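Local coordinates for protein putative sarcosine dimethylglycine methyltransferase (Galdieria sulphuraria, PDB 2O57) that probably transfers methyl groups from S-adenosylmethionine to sarcosine and dimethylglycine, at residues G86-A91 against F153-D158. Residues are numbered along the deposited sequence; the frame is centred on the assembly and turned at random.
Sequences GLDLGA and FIWSQD
The Phe153 ring is laid over Gly86, whose CA stands 3.5 Å from the ring centroid and only 11° off the ring normal, a CH-pi contact made with the centre of the face. Phe153 CG sits between its own backbone N and carbonyl carbon (chi1 68°), a rotation that folds the ring across the neighbouring strand, where a CB on Gly86 would collide with it. An alanine in place of Phe153 would probably leave the Gly86 CA without its aromatic cover and open a gap toward Ile108. At the Trp155 ring, Asp88 OD1 lies in plane at the edge, 3.7 Å from CD1, with carboxylate and indole planes 73° apart. Water 1 also sits at that edge, hydrogen-bonded to Asp88 OD2 and weakly accepting from Trp155 NE1.

Parallel pairing is evidenced by Leu87 N to Phe153 O (3.0 Å), Trp155 N to Leu87 O (2.9 Å) and Leu89 N to Trp155 O. On the face carrying Leu87 and Ile154, Ile154 CG2 also meets Leu89 CD1 at 3.8 Å, and helix 166-176 covers both side chains.

Past the last bridge, Ser156 OG donates to Leu89 O (2.9 Å), while water 2 links Asp88 OD1 to Gln157 N. These central strands of a Rossmann-like sheet thus end in polar, hydrated chemistry beside Gly90 of a probable glycine-rich turn, consistent with the cofactor-binding end of such methyltransferases.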
ATOM      1  N   GLY A  86     -20.177  -3.946 -10.163  1.00 13.35           N
ATOM      2  CA  GLY A  86     -19.416  -2.844  -9.627  1.00 12.80           C
ATOM      3  C   GLY A  86     -19.820  -1.539 -10.233  1.00 13.22           C
ATOM      4  O   GLY A  86     -20.448  -1.499 -11.318  1.00 13.11           O
ATOM      5  N   LEU A  87     -19.465  -0.486  -9.506  1.00 12.23           N
ATOM      6  CA  LEU A  87     -19.714   0.889  -9.857  1.00 11.44           C
ATOM      7  C   LEU A  87     -18.379   1.608  -9.991  1.00 11.69           C
ATOM      8  O   LEU A  87     -17.534   1.590  -9.050  1.00 10.42           O
ATOM      9  CB  LEU A  87     -20.577   1.528  -8.761  1.00 10.72           C
ATOM     10  CG  LEU A  87     -20.796   3.031  -8.875  1.00 13.16           C
ATOM     11  CD1 LEU A  87     -21.546   3.396 -10.210  1.00 12.62           C
ATOM     12  CD2 LEU A  87     -21.459   3.612  -7.629  1.00 10.98           C
ATOM     13  N   ASP A  88     -18.146   2.225 -11.157  1.00 12.11           N
ATOM     14  CA  ASP A  88     -16.892   2.968 -11.343  1.00 12.25           C
ATOM     15  C   ASP A  88     -17.202   4.453 -11.218  1.00 12.33           C
ATOM     16  O   ASP A  88     -17.854   5.029 -12.098  1.00 12.71           O
ATOM     17  CB  ASP A  88     -16.205   2.656 -12.680  1.00 12.67           C
ATOM     18  CG  ASP A  88     -14.847   3.378 -12.844  1.00 13.43           C
ATOM     19  OD1 ASP A  88     -14.525   4.350 -12.104  1.00 16.27           O
ATOM     20  OD2 ASP A  88     -14.107   2.962 -13.742  1.00 18.38           O
ATOM     21  N   LEU A  89     -16.737   5.055 -10.115  1.00 12.28           N
ATOM     22  CA  LEU A  89     -16.973   6.462  -9.832  1.00 12.61           C
ATOM     23  C   LEU A  89     -15.857   7.302 -10.457  1.00 13.22           C
ATOM     24  O   LEU A  89     -14.696   7.243 -10.036  1.00 14.80           O
ATOM     25  CB  LEU A  89     -17.087   6.686  -8.312  1.00 13.10           C
ATOM     26  CG  LEU A  89     -18.332   6.164  -7.593  1.00 11.23           C
ATOM     27  CD1 LEU A  89     -18.230   6.445  -6.111  1.00 11.27           C
ATOM     28  CD2 LEU A  89     -19.614   6.868  -8.122  1.00 10.07           C
ATOM     29  N   GLY A  90     -16.195   8.049 -11.489  1.00 13.32           N
ATOM     30  CA  GLY A  90     -15.217   8.884 -12.189  1.00 14.35           C
ATOM     31  C   GLY A  90     -14.575   8.068 -13.291  1.00 14.93           C
ATOM     32  O   GLY A  90     -13.367   8.094 -13.473  1.00 15.41           O
ATOM     33  N   ALA A  91     -15.398   7.347 -14.047  1.00 14.24           N
ATOM     34  CA  ALA A  91     -14.896   6.339 -14.970  1.00 14.36           C
ATOM     35  C   ALA A  91     -14.089   6.829 -16.210  1.00 13.91           C
ATOM     36  O   ALA A  91     -13.468   6.030 -16.896  1.00 14.70           O
ATOM     37  CB  ALA A  91     -16.074   5.462 -15.399  1.00 13.31           C
ATOM     38  N   PHE A 153     -19.228  -3.970  -5.356  1.00 12.72           N
ATOM     39  CA  PHE A 153     -17.986  -3.212  -5.199  1.00 12.73           C
ATOM     40  C   PHE A 153     -18.040  -1.865  -5.929  1.00 12.08           C
ATOM     41  O   PHE A 153     -18.865  -1.647  -6.838  1.00 12.94           O
ATOM     42  CB  PHE A 153     -16.743  -4.029  -5.647  1.00 12.11           C
ATOM     43  CG  PHE A 153     -16.683  -4.292  -7.127  1.00 15.14           C
ATOM     44  CD1 PHE A 153     -15.996  -3.414  -7.980  1.00 15.74           C
ATOM     45  CD2 PHE A 153     -17.288  -5.437  -7.682  1.00 13.06           C
ATOM     46  CE1 PHE A 153     -15.940  -3.671  -9.376  1.00 14.22           C
ATOM     47  CE2 PHE A 153     -17.228  -5.703  -9.061  1.00 14.21           C
ATOM     48  CZ  PHE A 153     -16.541  -4.808  -9.907  1.00 11.99           C
ATOM     49  N   ILE A 154     -17.211  -0.951  -5.440  1.00 11.11           N
ATOM     50  CA  ILE A 154     -16.971   0.362  -6.026  1.00 10.71           C
ATOM     51  C   ILE A 154     -15.460   0.510  -6.300  1.00 11.34           C
ATOM     52  O   ILE A 154     -14.596   0.148  -5.463  1.00 11.23           O
ATOM     53  CB  ILE A 154     -17.436   1.532  -5.120  1.00 11.14           C
ATOM     54  CG1 ILE A 154     -18.937   1.482  -4.937  1.00 10.68           C
ATOM     55  CG2 ILE A 154     -16.975   2.931  -5.703  1.00 11.01           C
ATOM     56  CD1 ILE A 154     -19.510   2.491  -3.843  1.00  9.77           C
ATOM     57  N   TRP A 155     -15.159   1.089  -7.459  1.00 10.64           N
ATOM     58  CA  TRP A 155     -13.798   1.352  -7.900  1.00 11.25           C
ATOM     59  C   TRP A 155     -13.774   2.827  -8.217  1.00 11.95           C
ATOM     60  O   TRP A 155     -14.681   3.328  -8.935  1.00 11.22           O
ATOM     61  CB  TRP A 155     -13.566   0.556  -9.181  1.00 11.63           C
ATOM     62  CG  TRP A 155     -12.280   0.803  -9.993  1.00 11.35           C
ATOM     63  CD1 TRP A 155     -12.040   1.819 -10.893  1.00 12.36           C
ATOM     64  CD2 TRP A 155     -11.117  -0.035 -10.017  1.00 12.56           C
ATOM     65  NE1 TRP A 155     -10.797   1.657 -11.486  1.00 12.40           N
ATOM     66  CE2 TRP A 155     -10.206   0.531 -10.963  1.00 13.40           C
ATOM     67  CE3 TRP A 155     -10.759  -1.218  -9.348  1.00 14.51           C
ATOM     68  CZ2 TRP A 155      -8.953  -0.045 -11.247  1.00 12.22           C
ATOM     69  CZ3 TRP A 155      -9.503  -1.801  -9.620  1.00 12.16           C
ATOM     70  CH2 TRP A 155      -8.626  -1.219 -10.589  1.00 14.04           C
ATOM     71  N   SER A 156     -12.776   3.546  -7.695  1.00 11.24           N
ATOM     72  CA  SER A 156     -12.656   4.972  -8.047  1.00 12.34           C
ATOM     73  C   SER A 156     -11.186   5.385  -8.051  1.00 12.54           C
ATOM     74  O   SER A 156     -10.538   5.397  -7.008  1.00 13.22           O
ATOM     75  CB  SER A 156     -13.459   5.815  -7.046  1.00 11.66           C
ATOM     76  OG  SER A 156     -13.448   7.181  -7.422  1.00 13.42           O
ATOM     77  N   GLN A 157     -10.671   5.771  -9.200  1.00 12.59           N
ATOM     78  CA  GLN A 157      -9.259   6.140  -9.319  1.00 11.94           C
ATOM     79  C   GLN A 157      -9.101   7.632  -9.572  1.00 11.69           C
ATOM     80  O   GLN A 157      -9.503   8.143 -10.643  1.00 10.54           O
ATOM     81  CB  GLN A 157      -8.618   5.366 -10.457  1.00 11.11           C
ATOM     82  CG  GLN A 157      -8.386   3.901 -10.136  1.00 11.97           C
ATOM     83  CD  GLN A 157      -7.814   3.171 -11.354  1.00 11.10           C
ATOM     84  OE1 GLN A 157      -8.428   3.132 -12.419  1.00 10.89           O
ATOM     85  NE2 GLN A 157      -6.653   2.605 -11.197  1.00 11.33           N
ATOM     86  N   ASP A 158      -8.575   8.312  -8.554  1.00 11.54           N
ATOM     87  CA  ASP A 158      -8.167   9.736  -8.614  1.00 11.64           C
ATOM     88  C   ASP A 158      -9.329  10.684  -8.906  1.00 12.22           C
ATOM     89  O   ASP A 158      -9.130  11.767  -9.425  1.00 12.52           O
ATOM     90  CB  ASP A 158      -7.038   9.927  -9.649  1.00 11.20           C
ATOM     91  CG  ASP A 158      -5.810   9.043  -9.345  1.00 11.05           C
ATOM     92  OD1 ASP A 158      -5.723   8.491  -8.215  1.00 13.35           O
ATOM     93  OD2 ASP A 158      -4.943   8.934 -10.234  1.00 10.98           O
TER
HETATM   94  O   HOH W   1     -11.458   4.355 -13.434  1.00 18.34           O
HETATM   95  O   HOH W   2     -12.371   5.711 -11.447  1.00 21.57           O